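Local coordinates for protein acetyl-coa acetyltransferase (Zoogloea ramigera, PDB 2WL6) that catalyses the condensation of two acetyl-CoA molecules to acetoacetyl-CoA and free coenzyme A, a thiolase reaction that supplies polyhydroxybutyrate biosynthesis, at residues G55-A60 with N86-S91; N245-N250 with I346-G351; A279-D284 with I293-K298. The protein carries 2 engineered substitutions. All blocks are in the same frame, centred on the assembly; numbering follows the deposited sequence.

Contact 1 (G55-A60 with N86-S91)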
ATOM      1  N   GLY A  55       9.225 -16.848 -21.976  1.00  2.00           N
ATOM      2  CA  GLY A  55       8.744 -17.274 -20.663  1.00  2.22           C
ATOM      3  C   GLY A  55       8.877 -16.133 -19.673  1.00  3.00           C
ATOM      4  O   GLY A  55       9.650 -15.204 -19.893  1.00  3.74           O
ATOM      5  N   GLN A  56       8.134 -16.189 -18.581  1.00  3.35           N
ATOM      6  CA  GLN A  56       8.151 -15.124 -17.594  1.00  3.81           C
ATOM      7  C   GLN A  56       7.179 -15.449 -16.478  1.00  4.13           C
ATOM      8  O   GLN A  56       6.003 -15.715 -16.734  1.00  4.21           O
ATOM      9  CB  GLN A  56       7.731 -13.810 -18.234  1.00  3.68           C
ATOM     10  CG  GLN A  56       7.599 -12.689 -17.234  1.00  4.49           C
ATOM     11  CD  GLN A  56       7.311 -11.361 -17.896  1.00  4.25           C
ATOM     12  OE1 GLN A  56       7.079 -11.304 -19.091  1.00  4.71           O
ATOM     13  NE2 GLN A  56       7.315 -10.284 -17.115  1.00  5.97           N
ATOM     14  N   VAL A  57       7.654 -15.413 -15.241  1.00  4.34           N
ATOM     15  CA  VAL A  57       6.794 -15.753 -14.107  1.00  4.53           C
ATOM     16  C   VAL A  57       6.178 -14.560 -13.353  1.00  4.88           C
ATOM     17  O   VAL A  57       5.096 -14.712 -12.832  1.00  4.82           O
ATOM     18  CB  VAL A  57       7.474 -16.762 -13.143  1.00  4.17           C
ATOM     19  CG1 VAL A  57       6.594 -17.104 -11.972  1.00  2.48           C
ATOM     20  CG2 VAL A  57       7.781 -18.007 -13.904  1.00  4.76           C
ATOM     21  N   LEU A  58       6.815 -13.383 -13.335  1.00  5.55           N
ATOM     22  CA  LEU A  58       6.335 -12.287 -12.460  1.00  6.31           C
ATOM     23  C   LEU A  58       5.946 -10.943 -13.116  1.00  6.89           C
ATOM     24  O   LEU A  58       6.404  -9.872 -12.674  1.00  7.59           O
ATOM     25  CB  LEU A  58       7.344 -12.019 -11.338  1.00  6.04           C
ATOM     26  CG  LEU A  58       7.889 -13.234 -10.590  1.00  6.54           C
ATOM     27  CD1 LEU A  58       9.169 -12.854  -9.837  1.00  7.29           C
ATOM     28  CD2 LEU A  58       6.832 -13.879  -9.646  1.00  5.41           C
ATOM     29  N   PRO A  59       5.025 -10.972 -14.097  1.00  6.94           N
ATOM     30  CA  PRO A  59       4.734  -9.816 -14.932  1.00  6.84           C
ATOM     31  C   PRO A  59       3.858  -8.737 -14.260  1.00  6.94           C
ATOM     32  O   PRO A  59       3.794  -7.617 -14.737  1.00  7.46           O
ATOM     33  CB  PRO A  59       3.980 -10.442 -16.091  1.00  6.77           C
ATOM     34  CG  PRO A  59       3.213 -11.534 -15.451  1.00  7.73           C
ATOM     35  CD  PRO A  59       4.020 -12.032 -14.276  1.00  6.97           C
ATOM     36  N   ALA A  60       3.179  -9.091 -13.182  1.00  6.78           N
ATOM     37  CA  ALA A  60       2.375  -8.170 -12.392  1.00  6.61           C
ATOM     38  C   ALA A  60       2.878  -6.725 -12.388  1.00  6.99           C
ATOM     39  O   ALA A  60       4.011  -6.464 -11.992  1.00  7.82           O
ATOM     40  CB  ALA A  60       2.312  -8.689 -10.982  1.00  6.28           C
ATOM     41  N   ASN A  86       4.328 -19.529 -18.471  1.00  3.40           N
ATOM     42  CA  ASN A  86       4.799 -19.798 -17.130  1.00  3.78           C
ATOM     43  C   ASN A  86       4.715 -21.257 -16.733  1.00  4.15           C
ATOM     44  O   ASN A  86       3.669 -21.734 -16.300  1.00  4.67           O
ATOM     45  CB  ASN A  86       4.019 -18.955 -16.122  1.00  4.09           C
ATOM     46  CG  ASN A  86       4.387 -19.265 -14.678  1.00  5.03           C
ATOM     47  OD1 ASN A  86       5.254 -20.093 -14.409  1.00  7.65           O
ATOM     48  ND2 ASN A  86       3.731 -18.591 -13.737  1.00  6.96           N
ATOM     49  N   GLN A  87       5.820 -21.970 -16.890  1.00  4.22           N
ATOM     50  CA  GLN A  87       5.964 -23.284 -16.293  1.00  4.27           C
ATOM     51  C   GLN A  87       7.108 -23.169 -15.299  1.00  5.10           C
ATOM     52  O   GLN A  87       7.995 -24.038 -15.253  1.00  5.69           O
ATOM     53  CB  GLN A  87       6.318 -24.338 -17.341  1.00  4.07           C
ATOM     54  CG  GLN A  87       6.061 -25.754 -16.866  1.00  3.67           C
ATOM     55  CD  GLN A  87       6.645 -26.808 -17.768  1.00  3.73           C
ATOM     56  OE1 GLN A  87       7.072 -26.530 -18.887  1.00  3.37           O
ATOM     57  NE2 GLN A  87       6.676 -28.035 -17.277  1.00  4.13           N
ATOM     58  N   LEU A  88       7.123 -22.064 -14.545  1.00  5.32           N
ATOM     59  CA  LEU A  88       8.188 -21.777 -13.575  1.00  5.11           C
ATOM     60  C   LEU A  88       9.622 -21.806 -14.175  1.00  5.58           C
ATOM     61  O   LEU A  88       9.828 -21.355 -15.308  1.00  5.26           O
ATOM     62  CB  LEU A  88       8.047 -22.716 -12.390  1.00  4.87           C
ATOM     63  CG  LEU A  88       6.725 -22.481 -11.681  1.00  4.60           C
ATOM     64  CD1 LEU A  88       6.632 -23.373 -10.481  1.00  5.34           C
ATOM     65  CD2 LEU A  88       6.637 -21.031 -11.232  1.00  5.64           C
ATOM     66  N   CYS A  89      10.596 -22.326 -13.416  1.00  5.68           N
ATOM     67  CA  CYS A  89      11.990 -22.438 -13.862  1.00  5.72           C
ATOM     68  C   CYS A  89      12.119 -23.021 -15.247  1.00  5.31           C
ATOM     69  O   CYS A  89      13.112 -22.754 -15.920  1.00  5.60           O
ATOM     70  CB  CYS A  89      12.769 -23.378 -12.971  1.00  5.97           C
ATOM     71  SG  CYS A  89      13.272 -22.729 -11.423  1.00 10.03           S
ATOM     72  N   GLY A  90      11.154 -23.843 -15.666  1.00  4.43           N
ATOM     73  CA  GLY A  90      11.237 -24.473 -16.979  1.00  3.47           C
ATOM     74  C   GLY A  90      10.987 -23.472 -18.099  1.00  2.92           C
ATOM     75  O   GLY A  90      11.432 -23.661 -19.237  1.00  2.89           O
ATOM     76  N   SER A  91      10.298 -22.385 -17.756  1.00  2.13           N
ATOM     77  CA  SER A  91       9.738 -21.452 -18.745  1.00  2.00           C
ATOM     78  C   SER A  91      10.648 -21.162 -19.917  1.00  2.00           C
ATOM     79  O   SER A  91      10.253 -21.305 -21.062  1.00  2.00           O
ATOM     80  CB  SER A  91       9.366 -20.109 -18.103  1.00  2.00           C
ATOM     81  OG  SER A  91       8.481 -20.246 -17.008  1.00  2.00           O
TER

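Contact 2 (N245-N250 with I346-G351). Engineered in segment 346-351: Asn348 (natural residue His).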
ATOM      1  N   ASN A 245      24.564 -22.184  -0.051  1.00 31.12           N
ATOM      2  CA  ASN A 245      24.473 -23.318  -0.991  1.00 30.04           C
ATOM      3  C   ASN A 245      23.123 -23.399  -1.699  1.00 28.88           C
ATOM      4  O   ASN A 245      22.719 -24.458  -2.199  1.00 28.58           O
ATOM      5  CB  ASN A 245      24.897 -24.674  -0.368  1.00 30.54           C
ATOM      6  CG  ASN A 245      23.893 -25.233   0.664  1.00 32.21           C
ATOM      7  OD1 ASN A 245      22.750 -24.771   0.781  1.00 33.77           O
ATOM      8  ND2 ASN A 245      24.331 -26.256   1.403  1.00 33.07           N
ATOM      9  N   ALA A 246      22.454 -22.245  -1.742  1.00 27.30           N
ATOM     10  CA  ALA A 246      21.176 -22.089  -2.413  1.00 26.05           C
ATOM     11  C   ALA A 246      21.183 -20.857  -3.336  1.00 25.17           C
ATOM     12  O   ALA A 246      21.843 -19.862  -3.048  1.00 25.17           O
ATOM     13  CB  ALA A 246      20.060 -22.005  -1.391  1.00 26.16           C
ATOM     14  N   SER A 247      20.458 -20.937  -4.451  1.00 23.94           N
ATOM     15  CA  SER A 247      20.449 -19.861  -5.443  1.00 22.53           C
ATOM     16  C   SER A 247      19.652 -18.625  -4.982  1.00 21.30           C
ATOM     17  O   SER A 247      18.565 -18.723  -4.377  1.00 21.30           O
ATOM     18  CB  SER A 247      19.931 -20.363  -6.795  1.00 22.41           C
ATOM     19  OG  SER A 247      19.817 -19.302  -7.725  1.00 22.94           O
ATOM     20  N   GLY A 248      20.178 -17.457  -5.325  1.00 19.18           N
ATOM     21  CA  GLY A 248      19.568 -16.223  -4.900  1.00 16.92           C
ATOM     22  C   GLY A 248      18.499 -15.762  -5.864  1.00 15.13           C
ATOM     23  O   GLY A 248      17.784 -16.564  -6.455  1.00 15.08           O
ATOM     24  N   LEU A 249      18.427 -14.453  -6.041  1.00 13.04           N
ATOM     25  CA  LEU A 249      17.351 -13.837  -6.746  1.00 11.20           C
ATOM     26  C   LEU A 249      17.949 -12.883  -7.779  1.00  9.87           C
ATOM     27  O   LEU A 249      18.865 -12.129  -7.488  1.00  9.56           O
ATOM     28  CB  LEU A 249      16.474 -13.101  -5.737  1.00 11.30           C
ATOM     29  CG  LEU A 249      16.239 -13.920  -4.460  1.00 11.66           C
ATOM     30  CD1 LEU A 249      15.812 -13.073  -3.291  1.00 12.03           C
ATOM     31  CD2 LEU A 249      15.197 -14.975  -4.690  1.00 13.13           C
ATOM     32  N   ASN A 250      17.427 -12.917  -8.993  1.00  8.38           N
ATOM     33  CA  ASN A 250      18.122 -12.298 -10.081  1.00  7.38           C
ATOM     34  C   ASN A 250      17.252 -11.726 -11.205  1.00  6.37           C
ATOM     35  O   ASN A 250      16.089 -12.064 -11.323  1.00  6.45           O
ATOM     36  CB  ASN A 250      19.132 -13.307 -10.624  1.00  7.71           C
ATOM     37  CG  ASN A 250      20.052 -13.851  -9.532  1.00  8.11           C
ATOM     38  OD1 ASN A 250      19.912 -14.989  -9.081  1.00  9.02           O
ATOM     39  ND2 ASN A 250      20.969 -13.014  -9.079  1.00  8.45           N
ATOM     40  N   ILE A 346      26.066 -18.048 -10.789  1.00 12.22           N
ATOM     41  CA  ILE A 346      25.631 -17.201 -11.880  1.00 11.83           C
ATOM     42  C   ILE A 346      24.261 -16.597 -11.567  1.00 11.70           C
ATOM     43  O   ILE A 346      23.822 -15.664 -12.220  1.00 11.85           O
ATOM     44  CB  ILE A 346      25.656 -18.016 -13.183  1.00 11.82           C
ATOM     45  CG1 ILE A 346      27.105 -18.344 -13.532  1.00 11.26           C
ATOM     46  CG2 ILE A 346      24.996 -17.285 -14.304  1.00 12.10           C
ATOM     47  CD1 ILE A 346      27.304 -19.696 -14.092  1.00 11.60           C
ATOM     48  N   GLY A 347      23.590 -17.126 -10.544  1.00 11.84           N
ATOM     49  CA  GLY A 347      22.290 -16.616 -10.080  1.00 12.03           C
ATOM     50  C   GLY A 347      21.208 -17.172 -10.973  1.00 11.98           C
ATOM     51  O   GLY A 347      21.510 -17.910 -11.897  1.00 12.21           O
ATOM     52  N   ASN A 348      19.951 -16.829 -10.746  1.00 11.80           N
ATOM     53  CA  ASN A 348      18.980 -17.320 -11.695  1.00 12.04           C
ATOM     54  C   ASN A 348      17.740 -16.540 -11.894  1.00 11.66           C
ATOM     55  O   ASN A 348      17.217 -15.863 -11.041  1.00 12.74           O
ATOM     56  CB  ASN A 348      18.549 -18.731 -11.380  1.00 12.29           C
ATOM     57  CG  ASN A 348      17.423 -18.764 -10.426  1.00 12.87           C
ATOM     58  OD1 ASN A 348      16.766 -17.740 -10.195  1.00 15.25           O
ATOM     59  ND2 ASN A 348      17.171 -19.934  -9.853  1.00 13.07           N
ATOM     60  N   PRO A 349      17.286 -16.597 -13.081  1.00 10.76           N
ATOM     61  CA  PRO A 349      16.354 -15.587 -12.781  1.00  9.94           C
ATOM     62  C   PRO A 349      15.120 -16.140 -13.374  1.00  9.21           C
ATOM     63  O   PRO A 349      15.025 -16.208 -14.581  1.00  9.53           O
ATOM     64  CB  PRO A 349      16.866 -14.411 -13.594  1.00  9.99           C
ATOM     65  CG  PRO A 349      18.242 -14.754 -14.015  1.00  9.73           C
ATOM     66  CD  PRO A 349      18.485 -16.175 -13.789  1.00 10.59           C
ATOM     67  N   ILE A 350      14.194 -16.563 -12.540  1.00  8.52           N
ATOM     68  CA  ILE A 350      13.428 -17.744 -12.886  1.00  7.96           C
ATOM     69  C   ILE A 350      13.044 -17.843 -14.365  1.00  7.46           C
ATOM     70  O   ILE A 350      13.606 -18.679 -15.102  1.00  7.57           O
ATOM     71  CB  ILE A 350      12.311 -18.072 -11.845  1.00  8.28           C
ATOM     72  CG1 ILE A 350      11.255 -16.999 -11.749  1.00  8.18           C
ATOM     73  CG2 ILE A 350      12.897 -18.155 -10.442  1.00  8.61           C
ATOM     74  CD1 ILE A 350      10.485 -17.119 -10.439  1.00  8.30           C
ATOM     75  N   GLY A 351      12.147 -16.969 -14.822  1.00  6.42           N
ATOM     76  CA  GLY A 351      11.678 -17.019 -16.204  1.00  5.11           C
ATOM     77  C   GLY A 351      12.749 -17.305 -17.232  1.00  4.44           C
ATOM     78  O   GLY A 351      12.509 -18.026 -18.191  1.00  3.95           O
TER

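Contact 3 (A279-D284 with I293-K298)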
ATOM      1  N   ALA A 279      11.806 -33.015 -23.795  1.00  5.78           N
ATOM      2  CA  ALA A 279      10.793 -33.714 -23.019  1.00  6.32           C
ATOM      3  C   ALA A 279      10.510 -32.926 -21.760  1.00  7.08           C
ATOM      4  O   ALA A 279      11.338 -32.116 -21.339  1.00  7.56           O
ATOM      5  CB  ALA A 279      11.269 -35.098 -22.669  1.00  6.03           C
ATOM      6  N   THR A 280       9.332 -33.128 -21.180  1.00  7.95           N
ATOM      7  CA  THR A 280       9.064 -32.629 -19.828  1.00  8.69           C
ATOM      8  C   THR A 280       8.307 -33.678 -19.034  1.00  9.90           C
ATOM      9  O   THR A 280       7.533 -34.468 -19.609  1.00 10.34           O
ATOM     10  CB  THR A 280       8.273 -31.307 -19.800  1.00  8.39           C
ATOM     11  OG1 THR A 280       8.051 -30.924 -18.438  1.00  7.16           O
ATOM     12  CG2 THR A 280       6.946 -31.470 -20.476  1.00  8.01           C
ATOM     13  N   VAL A 281       8.528 -33.681 -17.715  1.00 10.54           N
ATOM     14  CA  VAL A 281       7.844 -34.615 -16.844  1.00 11.13           C
ATOM     15  C   VAL A 281       7.472 -34.011 -15.488  1.00 12.26           C
ATOM     16  O   VAL A 281       7.964 -32.956 -15.109  1.00 12.09           O
ATOM     17  CB  VAL A 281       8.653 -35.884 -16.638  1.00 10.52           C
ATOM     18  CG1 VAL A 281       7.750 -36.943 -16.101  1.00 11.01           C
ATOM     19  CG2 VAL A 281       9.232 -36.350 -17.940  1.00  9.65           C
ATOM     20  N   GLY A 282       6.566 -34.673 -14.785  1.00 13.60           N
ATOM     21  CA  GLY A 282       6.285 -34.319 -13.419  1.00 15.76           C
ATOM     22  C   GLY A 282       6.836 -35.360 -12.464  1.00 17.55           C
ATOM     23  O   GLY A 282       6.908 -36.544 -12.795  1.00 17.64           O
ATOM     24  N   VAL A 283       7.219 -34.906 -11.271  1.00 19.36           N
ATOM     25  CA  VAL A 283       7.771 -35.749 -10.216  1.00 21.13           C
ATOM     26  C   VAL A 283       7.135 -35.285  -8.909  1.00 22.82           C
ATOM     27  O   VAL A 283       6.445 -34.265  -8.883  1.00 22.50           O
ATOM     28  CB  VAL A 283       9.344 -35.650 -10.126  1.00 20.90           C
ATOM     29  CG1 VAL A 283       9.972 -35.795 -11.482  1.00 21.23           C
ATOM     30  CG2 VAL A 283       9.800 -34.335  -9.533  1.00 21.09           C
ATOM     31  N   ASP A 284       7.384 -36.011  -7.817  1.00 25.23           N
ATOM     32  CA  ASP A 284       6.729 -35.717  -6.531  1.00 27.60           C
ATOM     33  C   ASP A 284       6.995 -34.313  -5.925  1.00 28.57           C
ATOM     34  O   ASP A 284       8.119 -33.998  -5.555  1.00 28.96           O
ATOM     35  CB  ASP A 284       7.057 -36.819  -5.518  1.00 27.91           C
ATOM     36  CG  ASP A 284       6.121 -36.806  -4.316  1.00 29.92           C
ATOM     37  OD1 ASP A 284       5.811 -35.690  -3.808  1.00 31.62           O
ATOM     38  OD2 ASP A 284       5.695 -37.914  -3.889  1.00 31.20           O
ATOM     39  N   ILE A 293      15.668 -35.547 -13.538  1.00 27.47           N
ATOM     40  CA  ILE A 293      15.944 -36.979 -13.693  1.00 25.87           C
ATOM     41  C   ILE A 293      15.160 -37.659 -14.828  1.00 24.49           C
ATOM     42  O   ILE A 293      15.763 -38.156 -15.762  1.00 23.90           O
ATOM     43  CB  ILE A 293      15.807 -37.718 -12.329  1.00 26.13           C
ATOM     44  CG1 ILE A 293      17.002 -37.348 -11.426  1.00 26.43           C
ATOM     45  CG2 ILE A 293      15.715 -39.253 -12.490  1.00 26.43           C
ATOM     46  CD1 ILE A 293      16.732 -37.467  -9.932  1.00 26.53           C
ATOM     47  N   PRO A 294      13.817 -37.688 -14.747  1.00 23.49           N
ATOM     48  CA  PRO A 294      13.058 -38.414 -15.773  1.00 22.39           C
ATOM     49  C   PRO A 294      12.946 -37.647 -17.073  1.00 21.35           C
ATOM     50  O   PRO A 294      12.796 -38.249 -18.152  1.00 21.18           O
ATOM     51  CB  PRO A 294      11.677 -38.579 -15.137  1.00 22.34           C
ATOM     52  CG  PRO A 294      11.572 -37.449 -14.150  1.00 22.68           C
ATOM     53  CD  PRO A 294      12.964 -37.283 -13.609  1.00 23.60           C
ATOM     54  N   ALA A 295      13.005 -36.326 -16.960  1.00 20.14           N
ATOM     55  CA  ALA A 295      12.992 -35.461 -18.121  1.00 19.13           C
ATOM     56  C   ALA A 295      14.223 -35.741 -18.961  1.00 18.20           C
ATOM     57  O   ALA A 295      14.138 -35.976 -20.160  1.00 17.41           O
ATOM     58  CB  ALA A 295      12.960 -34.011 -17.681  1.00 19.37           C
ATOM     59  N   SER A 296      15.366 -35.737 -18.292  1.00 17.45           N
ATOM     60  CA  SER A 296      16.636 -35.979 -18.927  1.00 16.96           C
ATOM     61  C   SER A 296      16.622 -37.339 -19.579  1.00 16.73           C
ATOM     62  O   SER A 296      17.060 -37.499 -20.707  1.00 16.95           O
ATOM     63  CB  SER A 296      17.752 -35.893 -17.897  1.00 17.00           C
ATOM     64  OG  SER A 296      17.738 -34.625 -17.248  1.00 16.86           O
ATOM     65  N   ARG A 297      16.097 -38.319 -18.868  1.00 16.63           N
ATOM     66  CA  ARG A 297      15.986 -39.669 -19.398  1.00 16.71           C
ATOM     67  C   ARG A 297      15.099 -39.689 -20.661  1.00 16.19           C
ATOM     68  O   ARG A 297      15.545 -40.078 -21.742  1.00 15.60           O
ATOM     69  CB  ARG A 297      15.415 -40.615 -18.326  1.00 17.05           C
ATOM     70  CG  ARG A 297      16.344 -40.861 -17.128  1.00 18.72           C
ATOM     71  CD  ARG A 297      15.706 -41.679 -15.949  1.00 19.85           C
ATOM     72  NE  ARG A 297      16.595 -41.717 -14.787  1.00 19.43           N
ATOM     73  CZ  ARG A 297      17.824 -42.234 -14.815  1.00 21.34           C
ATOM     74  NH1 ARG A 297      18.315 -42.771 -15.938  1.00 19.98           N
ATOM     75  NH2 ARG A 297      18.575 -42.217 -13.719  1.00 22.86           N
ATOM     76  N   LYS A 298      13.847 -39.249 -20.499  1.00 15.57           N
ATOM     77  CA  LYS A 298      12.843 -39.305 -21.561  1.00 14.71           C
ATOM     78  C   LYS A 298      13.327 -38.462 -22.730  1.00 14.49           C
ATOM     79  O   LYS A 298      13.065 -38.757 -23.883  1.00 14.57           O
ATOM     80  CB  LYS A 298      11.493 -38.847 -20.998  1.00 14.86           C
ATOM     81  CG  LYS A 298      10.375 -38.548 -21.985  1.00 14.67           C
ATOM     82  CD  LYS A 298      10.190 -39.647 -23.023  1.00 16.51           C
ATOM     83  CE  LYS A 298       9.690 -40.976 -22.440  1.00 16.54           C
ATOM     84  NZ  LYS A 298      10.834 -41.872 -22.068  1.00 17.40           N
TER

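Contact 1 (G55-A60 with N86-S91)
Gly55 lies against Ser91 with their CA atoms 4.7 Å apart, and Val57 against Asn86 with 5.4 Å between CA atoms, so two irregular loops run close beside each other. The glycine CA meets the CB of Ser91 at 3.9 Å. Val57 carries most of the side-chain contact by setting both its methyls against the Asn86 amide: CG2 approaches OD1 at 3.3 Å, while CG1 is 3.7 Å from ND2. Asn86 CG is anti to the backbone N (chi1 176°), and its OD1 accepts from the backbone N of Leu88 (2.7 Å, 164° at the hydrogen), the defining bond of an Asx turn. These loops follow the parallel neighbouring strands 51-55 and 81-86, and Asn86 itself joins an antiparallel ladder with a strand of the second subunit. An alanine at Asn86 would probably leave the Leu88 N-H without this acceptor, free the turn to shift and open a gap beside the Val57 methyls. Leu88 adds the one apolar side-chain pair, its CD2 4.0 Å from CG1 of Val57. From strand 111-118 the Glu117 carboxylate accepts from the backbone N atoms of Val57 and Leu58.

Contact 2 (N245-N250 with I346-G351)
Asn250 reaches across to Gly347 and Asn348 with the oxygen of its amide. OD1 accepts from the backbone N of Asn348 with an angle of 150° at the hydrogen; the modelled length of 2.5 Å is very short and doubtful at this resolution. Gly347, just past a helix end, has a positive phi (81°), which favours glycine. Next to this bond the Pro349 ring packs on the same asparagine, its CG 3.8 Å from CB of Asn250 and its CB 3.4 Å from the Asn250 backbone O. Asn348 is an engineered residue replacing histidine; its CG stands between backbone N and carbonyl carbon (chi1 87°), bringing it 3.6 Å from OG of Ser247. The natural histidine, with the asparagine that His316 replaces, is important for stabilising the enolate intermediate, consistent with this loop bordering the reaction site. In the second shell Gly16 O accepts from ND2 of Asn250, and Ser247 OG bonds weakly to Ala343 O. Asn348 also packs on His316 and Ser353. The contact thus joins the approach to strand 250-260 with the turn between helices 343-346 and 350-367, while Val15 of strand 5-17 touches both Asn250 and Pro349.

Contact 3 (A279-D284 with I293-K298)
Val283 and Pro294 meet with their side chains at about a right angle, where strand 273-282 packs on helix 292-303. Together with strand 312-315, which runs parallel to the first strand but is separated from it in the sheet by strands 383-390 and 372-379, they form a beta-alpha-beta crossover. The local axes approach to 6.9 Å with 148° between their directions, so the helix runs back over the strand, well short of strictly antiparallel. Every second residue, Ala279, Val281 and Val283, has its CB directed at the helix. Val283 places CG1 beside its backbone N (chi1 -48°), and this methyl touches the proline ring at CG, 3.5 Å away. The same CG of Pro294 lies 4.1 Å from CB of Val281, so the ring tip bears on both valines. Val281 turns CG2 onward to Ala295, coming 3.9 Å from its CA and 4.4 Å from its CB; the small Ala295 is consistent with this close approach of the helix backbone. Ala295 also packs on Ala386 of strand 383-390, whose backbone bonds to Ala279, so the helix covers two adjacent strands. The second subunit also reaches this strand: its backbone hydrogen-bonds with Gly282, and its Glu79 packs on Val281. At the Ala279 end of the contact Lys298 contributes the start of its chain: CG, anti to the backbone N (chi1 167°), meets the CB of Ala279, while bends farther out lead NZ to a salt bridge with Glu301. The CB of Ala279 touches backbone and side chain of the helix alike, 3.9 Å from the O of Ala295 and 3.6 Å from CG of Lys298.

All three contacts adjoin the same mixed sheet: contact 1 at the ends of strands 51-55 and 81-86, contact 2 at the start of 250-260, contact 3 on 273-282. Contact 1 closes before contact 2 opens, and contact 3 is nested inside the loop that contact 2 closes. The centres of contacts 1 and 2 are about 14 Å apart, and CB of Val57 is 4.0 Å from CG1 of Ile350. Contacts 1 and 3, centres about 19 Å apart, meet where Gln87 NE2 bonds weakly to Thr280 OG1, joining parts of the N-terminal and C-terminal thiolase domain ranges. Contacts 2 and 3 do not touch, so a loop probably near the reaction site and a strand touching the second subunit are joined through contact 1.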